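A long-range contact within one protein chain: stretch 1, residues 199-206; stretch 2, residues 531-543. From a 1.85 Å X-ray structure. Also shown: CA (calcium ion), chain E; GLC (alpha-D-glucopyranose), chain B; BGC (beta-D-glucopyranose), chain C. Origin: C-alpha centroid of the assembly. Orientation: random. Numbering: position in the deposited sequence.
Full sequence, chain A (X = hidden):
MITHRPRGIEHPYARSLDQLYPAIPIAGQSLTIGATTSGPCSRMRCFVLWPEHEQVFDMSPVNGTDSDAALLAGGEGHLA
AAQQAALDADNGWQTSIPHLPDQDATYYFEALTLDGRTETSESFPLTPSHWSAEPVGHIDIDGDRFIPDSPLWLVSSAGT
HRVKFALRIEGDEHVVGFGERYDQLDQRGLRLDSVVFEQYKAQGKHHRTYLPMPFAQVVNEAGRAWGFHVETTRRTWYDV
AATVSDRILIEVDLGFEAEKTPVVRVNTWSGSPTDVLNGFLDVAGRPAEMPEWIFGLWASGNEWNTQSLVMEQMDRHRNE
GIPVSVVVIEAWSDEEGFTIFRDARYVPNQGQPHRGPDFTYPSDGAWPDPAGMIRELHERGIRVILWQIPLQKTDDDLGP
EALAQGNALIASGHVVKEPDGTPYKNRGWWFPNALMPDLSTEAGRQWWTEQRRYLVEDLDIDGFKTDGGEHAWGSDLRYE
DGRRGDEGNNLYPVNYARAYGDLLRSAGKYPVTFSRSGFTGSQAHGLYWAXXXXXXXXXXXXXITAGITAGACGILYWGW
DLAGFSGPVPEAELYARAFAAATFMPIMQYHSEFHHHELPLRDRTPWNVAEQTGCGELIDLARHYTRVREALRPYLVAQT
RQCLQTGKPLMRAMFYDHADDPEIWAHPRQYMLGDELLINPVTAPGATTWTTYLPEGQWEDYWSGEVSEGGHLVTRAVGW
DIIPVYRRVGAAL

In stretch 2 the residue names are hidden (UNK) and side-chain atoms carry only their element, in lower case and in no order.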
ATOM      1  N   GLN A 199       5.281  -0.635  -4.542  1.00 20.08           N
ATOM      2  CA  GLN A 199       6.287   0.236  -5.143  1.00 20.11           C
ATOM      3  C   GLN A 199       7.263   0.619  -4.054  1.00 20.05           C
ATOM      4  O   GLN A 199       6.898   1.385  -3.133  1.00 19.69           O
ATOM      5  CB  GLN A 199       5.633   1.471  -5.779  1.00 19.98           C
ATOM      6  CG  GLN A 199       6.598   2.515  -6.315  1.00 21.10           C
ATOM      7  CD  GLN A 199       7.577   1.972  -7.311  1.00 22.11           C
ATOM      8  OE1 GLN A 199       7.196   1.305  -8.273  1.00 23.09           O
ATOM      9  NE2 GLN A 199       8.846   2.237  -7.091  1.00 22.86           N
ATOM     10  N   TYR A 200       8.483   0.076  -4.139  1.00 19.55           N
ATOM     11  CA  TYR A 200       9.497   0.294  -3.111  1.00 19.72           C
ATOM     12  C   TYR A 200      10.151   1.644  -3.380  1.00 19.82           C
ATOM     13  O   TYR A 200      10.964   1.771  -4.279  1.00 19.33           O
ATOM     14  CB  TYR A 200      10.534  -0.840  -3.052  1.00 20.10           C
ATOM     15  CG  TYR A 200      11.719  -0.596  -2.115  1.00 19.85           C
ATOM     16  CD1 TYR A 200      11.543  -0.427  -0.737  1.00 19.54           C
ATOM     17  CD2 TYR A 200      13.020  -0.553  -2.608  1.00 20.21           C
ATOM     18  CE1 TYR A 200      12.632  -0.205   0.113  1.00 19.74           C
ATOM     19  CE2 TYR A 200      14.109  -0.345  -1.770  1.00 20.42           C
ATOM     20  CZ  TYR A 200      13.917  -0.161  -0.411  1.00 20.35           C
ATOM     21  OH  TYR A 200      14.999   0.035   0.420  1.00 20.59           O
ATOM     22  N   LYS A 201       9.737   2.633  -2.591  1.00 19.45           N
ATOM     23  CA  LYS A 201      10.202   4.025  -2.650  1.00 19.70           C
ATOM     24  C   LYS A 201       9.728   4.753  -3.908  1.00 19.54           C
ATOM     25  O   LYS A 201       9.323   4.130  -4.905  1.00 19.29           O
ATOM     26  CB  LYS A 201      11.737   4.129  -2.429  1.00 20.86           C
ATOM     27  CG  LYS A 201      12.196   3.337  -1.191  1.00 21.33           C
ATOM     28  CD  LYS A 201      13.625   3.603  -0.734  1.00 22.43           C
ATOM     29  CE  LYS A 201      14.650   3.330  -1.810  1.00 23.51           C
ATOM     30  NZ  LYS A 201      16.038   3.557  -1.316  1.00 24.59           N
ATOM     31  N   ALA A 202       9.774   6.084  -3.839  1.00 19.50           N
ATOM     32  CA  ALA A 202       9.407   6.976  -4.949  1.00 19.88           C
ATOM     33  C   ALA A 202       8.017   6.671  -5.531  1.00 19.47           C
ATOM     34  O   ALA A 202       7.825   6.656  -6.754  1.00 19.59           O
ATOM     35  CB  ALA A 202      10.474   6.895  -6.043  1.00 21.26           C
ATOM     36  N   GLN A 203       7.034   6.447  -4.658  1.00 19.19           N
ATOM     37  CA  GLN A 203       5.676   6.125  -5.107  1.00 19.11           C
ATOM     38  C   GLN A 203       5.073   7.280  -5.931  1.00 20.27           C
ATOM     39  O   GLN A 203       4.340   7.039  -6.909  1.00 20.73           O
ATOM     40  CB  GLN A 203       4.765   5.818  -3.932  1.00 18.76           C
ATOM     41  CG  GLN A 203       5.156   4.574  -3.107  1.00 18.58           C
ATOM     42  CD  GLN A 203       6.194   4.844  -2.004  1.00 18.54           C
ATOM     43  OE1 GLN A 203       6.437   5.992  -1.625  1.00 18.68           O
ATOM     44  NE2 GLN A 203       6.772   3.778  -1.456  1.00 18.31           N
ATOM     45  N   GLY A 204       5.381   8.515  -5.536  1.00 21.13           N
ATOM     46  CA  GLY A 204       4.890   9.696  -6.252  1.00 22.62           C
ATOM     47  C   GLY A 204       5.490   9.853  -7.634  1.00 23.95           C
ATOM     48  O   GLY A 204       4.787  10.180  -8.577  1.00 25.19           O
ATOM     49  N   LYS A 205       6.781   9.583  -7.770  1.00 24.52           N
ATOM     50  CA  LYS A 205       7.437   9.626  -9.079  1.00 26.04           C
ATOM     51  C   LYS A 205       6.887   8.582 -10.025  1.00 25.10           C
ATOM     52  O   LYS A 205       6.774   8.820 -11.215  1.00 24.24           O
ATOM     53  CB  LYS A 205       8.947   9.396  -8.947  1.00 28.75           C
ATOM     54  CG  LYS A 205       9.672  10.378  -8.040  1.00 31.54           C
ATOM     55  CD  LYS A 205      11.189  10.147  -8.076  1.00 34.15           C
ATOM     56  CE  LYS A 205      11.928  10.863  -6.950  1.00 35.90           C
ATOM     57  NZ  LYS A 205      12.221  12.297  -7.258  1.00 37.29           N
ATOM     58  N   HIS A 206       6.527   7.413  -9.502  1.00 24.68           N
ATOM     59  CA  HIS A 206       6.017   6.327 -10.357  1.00 25.33           C
ATOM     60  C   HIS A 206       4.500   6.269 -10.466  1.00 24.08           C
ATOM     61  O   HIS A 206       3.975   5.474 -11.252  1.00 24.35           O
ATOM     62  CB  HIS A 206       6.554   4.986  -9.856  1.00 26.70           C
ATOM     63  CG  HIS A 206       8.036   4.850 -10.013  1.00 29.42           C
ATOM     64  ND1 HIS A 206       8.918   5.089  -8.983  1.00 30.02           N
ATOM     65  CD2 HIS A 206       8.793   4.512 -11.088  1.00 30.77           C
ATOM     66  CE1 HIS A 206      10.159   4.901  -9.411  1.00 31.07           C
ATOM     67  NE2 HIS A 206      10.109   4.557 -10.686  1.00 32.32           N
ATOM     68  N   UNK A 531       4.239   3.685   3.980  1.00 14.97           N
ATOM     69  CA  UNK A 531       5.199   2.743   3.383  1.00 15.26           C
ATOM     70  C   UNK A 531       6.625   3.249   3.335  1.00 15.58           C
ATOM     71  O   UNK A 531       7.052   4.051   4.188  1.00 15.38           O
ATOM     72  N   UNK A 532       7.363   2.761   2.345  1.00 15.64           N
ATOM     73  CA  UNK A 532       8.813   2.884   2.325  1.00 16.44           C
ATOM     74  C   UNK A 532       9.291   4.055   1.498  1.00 17.09           C
ATOM     75  O   UNK A 532       8.955   4.142   0.313  1.00 17.65           O
ATOM     76  c   UNK A 532       9.183   0.395   2.526  1.00 17.02           C
ATOM     77  c   UNK A 532       9.419   1.629   1.712  1.00 16.68           C
ATOM     78  o   UNK A 532       9.439  -0.707   1.979  1.00 18.17           O
ATOM     79  o   UNK A 532       8.810   0.502   3.711  1.00 17.04           O
ATOM     80  N   UNK A 533      10.121   4.921   2.087  1.00 17.58           N
ATOM     81  CA  UNK A 533      10.723   6.012   1.327  1.00 18.47           C
ATOM     82  C   UNK A 533      12.154   6.343   1.735  1.00 18.83           C
ATOM     83  O   UNK A 533      12.618   5.994   2.821  1.00 18.15           O
ATOM     84  o   UNK A 533       9.126   8.740  -1.927  1.00 21.34           O
ATOM     85  c   UNK A 533       9.874   7.309   1.414  1.00 19.22           C
ATOM     86  c   UNK A 533       9.711   7.993  -1.086  1.00 20.73           C
ATOM     87  o   UNK A 533      10.877   7.554  -1.297  1.00 22.09           O
ATOM     88  c   UNK A 533       8.965   7.607   0.197  1.00 19.84           C
ATOM     89  N   UNK A 534      12.819   7.064   0.840  1.00 19.48           N
ATOM     90  CA  UNK A 534      14.105   7.690   1.103  1.00 19.90           C
ATOM     91  C   UNK A 534      13.940   8.919   2.020  1.00 19.47           C
ATOM     92  O   UNK A 534      12.846   9.470   2.163  1.00 18.86           O
ATOM     93  c   UNK A 534      14.745   8.126  -0.215  1.00 21.27           C
ATOM     94  o   UNK A 534      14.707   6.744  -2.172  1.00 23.73           O
ATOM     95  c   UNK A 534      15.224   6.944  -1.050  1.00 22.64           C
ATOM     96  o   UNK A 534      16.118   6.202  -0.580  1.00 22.75           O
ATOM     97  N   UNK A 535      15.044   9.317   2.648  1.00 18.58           N
ATOM     98  CA  UNK A 535      15.079  10.504   3.468  1.00 18.75           C
ATOM     99  C   UNK A 535      15.390  11.725   2.625  1.00 19.17           C
ATOM    100  O   UNK A 535      16.536  12.230   2.625  1.00 19.60           O
ATOM    101  o   UNK A 535      15.689   9.401   5.557  1.00 18.48           O
ATOM    102  c   UNK A 535      16.110  10.374   4.604  1.00 18.93           C
ATOM    103  N   UNK A 536      14.363  12.196   1.929  1.00 18.75           N
ATOM    104  CA  UNK A 536      14.463  13.329   1.009  1.00 19.29           C
ATOM    105  C   UNK A 536      13.329  14.338   1.198  1.00 19.19           C
ATOM    106  O   UNK A 536      12.233  13.989   1.690  1.00 17.93           O
ATOM    107  o   UNK A 536      13.161  12.325  -0.786  1.00 18.81           O
ATOM    108  c   UNK A 536      14.433  12.874  -0.454  1.00 19.85           C
ATOM    109  c   UNK A 536      15.549  11.872  -0.766  1.00 20.30           C
ATOM    110  N   UNK A 537      13.569  15.571   0.733  1.00 19.54           N
ATOM    111  CA  UNK A 537      12.522  16.594   0.731  1.00 19.77           C
ATOM    112  C   UNK A 537      11.351  16.204  -0.179  1.00 19.88           C
ATOM    113  O   UNK A 537      10.212  16.418   0.177  1.00 18.68           O
ATOM    114  c   UNK A 537      15.043  20.146   4.429  1.00 22.17           C
ATOM    115  c   UNK A 537      12.553  19.654   3.139  1.00 21.13           C
ATOM    116  c   UNK A 537      13.868  20.590   4.981  1.00 21.99           C
ATOM    117  n   UNK A 537      15.967  18.897   2.457  1.00 21.82           N
ATOM    118  c   UNK A 537      12.630  20.367   4.349  1.00 21.96           C
ATOM    119  c   UNK A 537      14.969  19.441   3.223  1.00 21.44           C
ATOM    120  c   UNK A 537      14.043  18.466   1.362  1.00 20.68           C
ATOM    121  c   UNK A 537      13.070  17.975   0.357  1.00 20.29           C
ATOM    122  c   UNK A 537      15.401  18.304   1.342  1.00 21.37           C
ATOM    123  c   UNK A 537      13.740  19.189   2.560  1.00 21.25           C
ATOM    124  N   UNK A 538      11.637  15.618  -1.342  1.00 20.93           N
ATOM    125  CA  UNK A 538      10.572  15.186  -2.245  1.00 22.51           C
ATOM    126  C   UNK A 538       9.686  14.114  -1.601  1.00 20.67           C
ATOM    127  O   UNK A 538       8.453  14.163  -1.736  1.00 20.23           O
ATOM    128  c   UNK A 538      11.131  14.696  -3.604  1.00 25.12           C
ATOM    129  o   UNK A 538       7.740  14.998  -4.784  1.00 34.76           O
ATOM    130  c   UNK A 538       8.945  15.403  -4.795  1.00 32.18           C
ATOM    131  c   UNK A 538      10.054  14.347  -4.644  1.00 28.37           C
ATOM    132  o   UNK A 538       9.251  16.642  -4.876  1.00 35.43           O
ATOM    133  N   UNK A 539      10.296  13.182  -0.874  1.00 19.30           N
ATOM    134  CA  UNK A 539       9.520  12.154  -0.186  1.00 18.46           C
ATOM    135  C   UNK A 539       8.632  12.721   0.943  1.00 18.04           C
ATOM    136  O   UNK A 539       7.508  12.252   1.151  1.00 17.44           O
ATOM    137  c   UNK A 539      10.438  11.063   0.339  1.00 18.11           C
ATOM    138  N   UNK A 540       9.153  13.717   1.657  1.00 17.92           N
ATOM    139  CA  UNK A 540       8.393  14.478   2.656  1.00 17.68           C
ATOM    140  C   UNK A 540       7.142  15.097   2.018  1.00 17.96           C
ATOM    141  O   UNK A 540       6.019  14.875   2.498  1.00 17.09           O
ATOM    142  c   UNK A 540       9.017  18.464   5.662  1.00 18.33           C
ATOM    143  c   UNK A 540       7.807  18.218   6.274  1.00 18.28           C
ATOM    144  c   UNK A 540       7.564  16.216   4.968  1.00 17.59           C
ATOM    145  c   UNK A 540       7.088  17.080   5.936  1.00 18.13           C
ATOM    146  c   UNK A 540       9.485  17.596   4.671  1.00 18.19           C
ATOM    147  c   UNK A 540       8.766  16.451   4.321  1.00 17.73           C
ATOM    148  c   UNK A 540       9.353  15.532   3.275  1.00 18.08           C
ATOM    149  N   UNK A 541       7.324  15.839   0.921  1.00 18.48           N
ATOM    150  CA  UNK A 541       6.167  16.416   0.218  1.00 19.44           C
ATOM    151  C   UNK A 541       5.176  15.355  -0.240  1.00 19.12           C
ATOM    152  O   UNK A 541       3.953  15.537  -0.084  1.00 18.68           O
ATOM    153  c   UNK A 541       7.793  19.431  -1.676  1.00 22.88           C
ATOM    154  c   UNK A 541       7.378  18.505  -0.534  1.00 21.65           C
ATOM    155  c   UNK A 541      10.179  19.190  -2.416  1.00 25.50           C
ATOM    156  n   UNK A 541      11.019  18.606  -3.259  1.00 25.62           N
ATOM    157  n   UNK A 541       8.866  18.896  -2.504  1.00 24.30           N
ATOM    158  c   UNK A 541       6.607  17.265  -0.976  1.00 20.32           C
ATOM    159  n   UNK A 541      10.684  20.044  -1.523  1.00 26.32           N
ATOM    160  N   UNK A 542       5.690  14.262  -0.808  1.00 18.70           N
ATOM    161  CA  UNK A 542       4.823  13.155  -1.265  1.00 18.94           C
ATOM    162  C   UNK A 542       4.042  12.529  -0.138  1.00 18.16           C
ATOM    163  O   UNK A 542       2.855  12.173  -0.307  1.00 17.31           O
ATOM    164  c   UNK A 542       5.617  12.071  -1.991  1.00 19.93           C
ATOM    165  o   UNK A 542       6.138  12.608  -3.196  1.00 22.25           O
ATOM    166  N   UNK A 543       4.679  12.432   1.026  1.00 17.54           N
ATOM    167  CA  UNK A 543       4.038  11.839   2.195  1.00 17.58           C
ATOM    168  C   UNK A 543       2.880  12.702   2.703  1.00 17.14           C
ATOM    169  O   UNK A 543       1.858  12.159   3.091  1.00 16.96           O
ATOM    170  c   UNK A 543       5.050  11.499   3.304  1.00 17.49           C
ATOM    171  o   UNK A 543       6.116  10.624   2.844  1.00 18.11           O
TER
HETATM  172 CA    CA E 806      18.505   7.074  -0.417  1.00 43.67          CA
HETATM  173  C1  GLC B   2      13.064  -3.783   1.641  1.00 25.41           C
HETATM  174  C2  GLC B   2      12.134  -2.922   2.499  1.00 24.85           C
HETATM  175  C3  GLC B   2      10.822  -3.649   2.763  1.00 24.05           C
HETATM  176  C4  GLC B   2      10.172  -4.018   1.438  1.00 23.69           C
HETATM  177  C5  GLC B   2      11.159  -4.904   0.673  1.00 24.16           C
HETATM  178  C6  GLC B   2      10.624  -5.370  -0.671  1.00 24.21           C
HETATM  179  O2  GLC B   2      12.792  -2.585   3.724  1.00 23.26           O
HETATM  180  O3  GLC B   2       9.950  -2.798   3.525  1.00 23.19           O
HETATM  181  O4  GLC B   2       8.914  -4.687   1.666  1.00 22.41           O
HETATM  182  O5  GLC B   2      12.399  -4.206   0.448  1.00 25.23           O
HETATM  183  O6  GLC B   2      10.565  -4.301  -1.627  1.00 24.36           O
HETATM  184  C2  BGC C   1       8.057  -2.307   5.839  1.00 18.23           C
HETATM  185  C3  BGC C   1       9.225  -1.676   6.617  1.00 17.77           C
HETATM  186  C4  BGC C   1       9.878  -2.739   7.494  1.00 18.43           C
HETATM  187  C5  BGC C   1      10.303  -3.957   6.660  1.00 19.02           C
HETATM  188  C6  BGC C   1      10.758  -5.070   7.595  1.00 19.27           C
HETATM  189  C1  BGC C   1       7.964  -3.853   5.761  1.00 19.92           C
HETATM  190  O2  BGC C   1       7.425  -1.537   4.797  1.00 16.64           O
HETATM  191  O3  BGC C   1       8.761  -0.570   7.396  1.00 17.48           O
HETATM  192  O4  BGC C   1      11.020  -2.192   8.180  1.00 17.01           O
HETATM  193  O5  BGC C   1       9.265  -4.468   5.784  1.00 19.44           O
HETATM  194  O6  BGC C   1      11.370  -6.133   6.858  1.00 19.74           O
HETATM  195  O   HOH W   1       6.448   8.923  -2.641  1.00 24.31           O
HETATM  196  O   HOH W   2       7.794  10.742  -5.093  1.00 30.47           O
HETATM  197  O   HOH W   3      17.563   8.009   1.562  1.00 25.93           O
HETATM  198  O   HOH W   4      18.373   4.738   0.573  1.00 26.74           O
HETATM  199  O   HOH W   5      20.674   6.716   0.238  1.00 33.14           O
HETATM  200  O   HOH W   6      18.725   5.983  -2.708  1.00 37.93           O
HETATM  201  O   HOH W   7      18.044   8.923  -1.772  1.00 34.43           O

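Position 531 has no side-chain atoms, so it is Gly 531. Its phi/psi of 83/-152 would jam a CB against the carbonyl oxygen of the preceding residue, which calls for glycine.

Position 532 carries two carbons, the second bearing two oxygens. Its CB points toward stretch 1, and one of the two oxygens lies at the edge of the Tyr 200 ring, 3.4 Å from Tyr 200 CD1. This short carboxylate is Asp 532, and the oxygen at the ring edge is OD2. The same carboxylate serves the sugars: O2 of the beta-D-glucopyranose donates a hydrogen bond to Asp 532 OD1 (2.7 Å), and O3 of the alpha-D-glucopyranose lies 2.7 Å from Asp 532 OD2. A short acid suits this place, close to both the ring and the sugars.

At position 533 three carbons run in a chain and the last holds two oxygens, one of them 3.1 Å from Ala 202 N, giving Glu 533. Its longer arm folds back, with chi1 between wells at -100°, so that Glu 533 OE1 accepts from Ala 202 N, almost linearly at 173°. The backbone N of position 534 also donates to Glu 533 OE1. Glu 533 OE2 accepts a hydrogen bond from water 1 (2.8 Å from the water oxygen), which also donates to Gln 203 OE1 and accepts from Gly 204 N.

Position 534 again has two carbons and two terminal oxygens, one of them 2.7 Å from Lys 201 NZ. It is Asp 534, whose OD1 accepts the lysine's hydrogen bond within a salt bridge and also binds the calcium ion at 2.5 Å. A carboxylate can serve both cations at once.

Position 535, with one carbon and one oxygen out of reach of stretch 1, is Ser 535. Position 536 has a carbon branching to one oxygen and one carbon: Thr 536, whose OG1 caps the following helix by accepting from the backbone N of position 539 (3.0 Å).

At position 537 one carbon leads to fused five- and six-membered rings holding eight carbons and one nitrogen, also remote from stretch 1: Trp 537. Position 538 has three carbons and two terminal oxygens, and a side-chain carbon lies 4.0 Å from Lys 205 NZ. It is Glu 538, that carbon is CG, and OE1 forms a salt bridge within the helix to position 541. Position 539 has one carbon, Ala 539, and position 540 a six-carbon ring on one carbon, Phe 540; both are buried. Position 541 has three carbons, a nitrogen and a carbon bearing two more nitrogens: Arg 541, whose NH1 lies 3.1 Å from Glu 538 OE1.

Position 542 has one carbon and one oxygen, the oxygen 4.4 Å from Gly 204 CA. It is Ser 542; a CB on that glycine would clash with its OG. Position 543 has the same atoms: Ser 543, whose OG donates to Ala 539 O (2.7 Å).

The contact works mainly through the loop before the helix. Gln 203 NE2 donates to Asp 532 O (2.8 Å), Glu 533 receives Ala 202 N, and Asp 534 holds Lys 201, while the helix merely approaches Gly 204.

Stretch 2 (531-543) GDEDSTWEAFRSS
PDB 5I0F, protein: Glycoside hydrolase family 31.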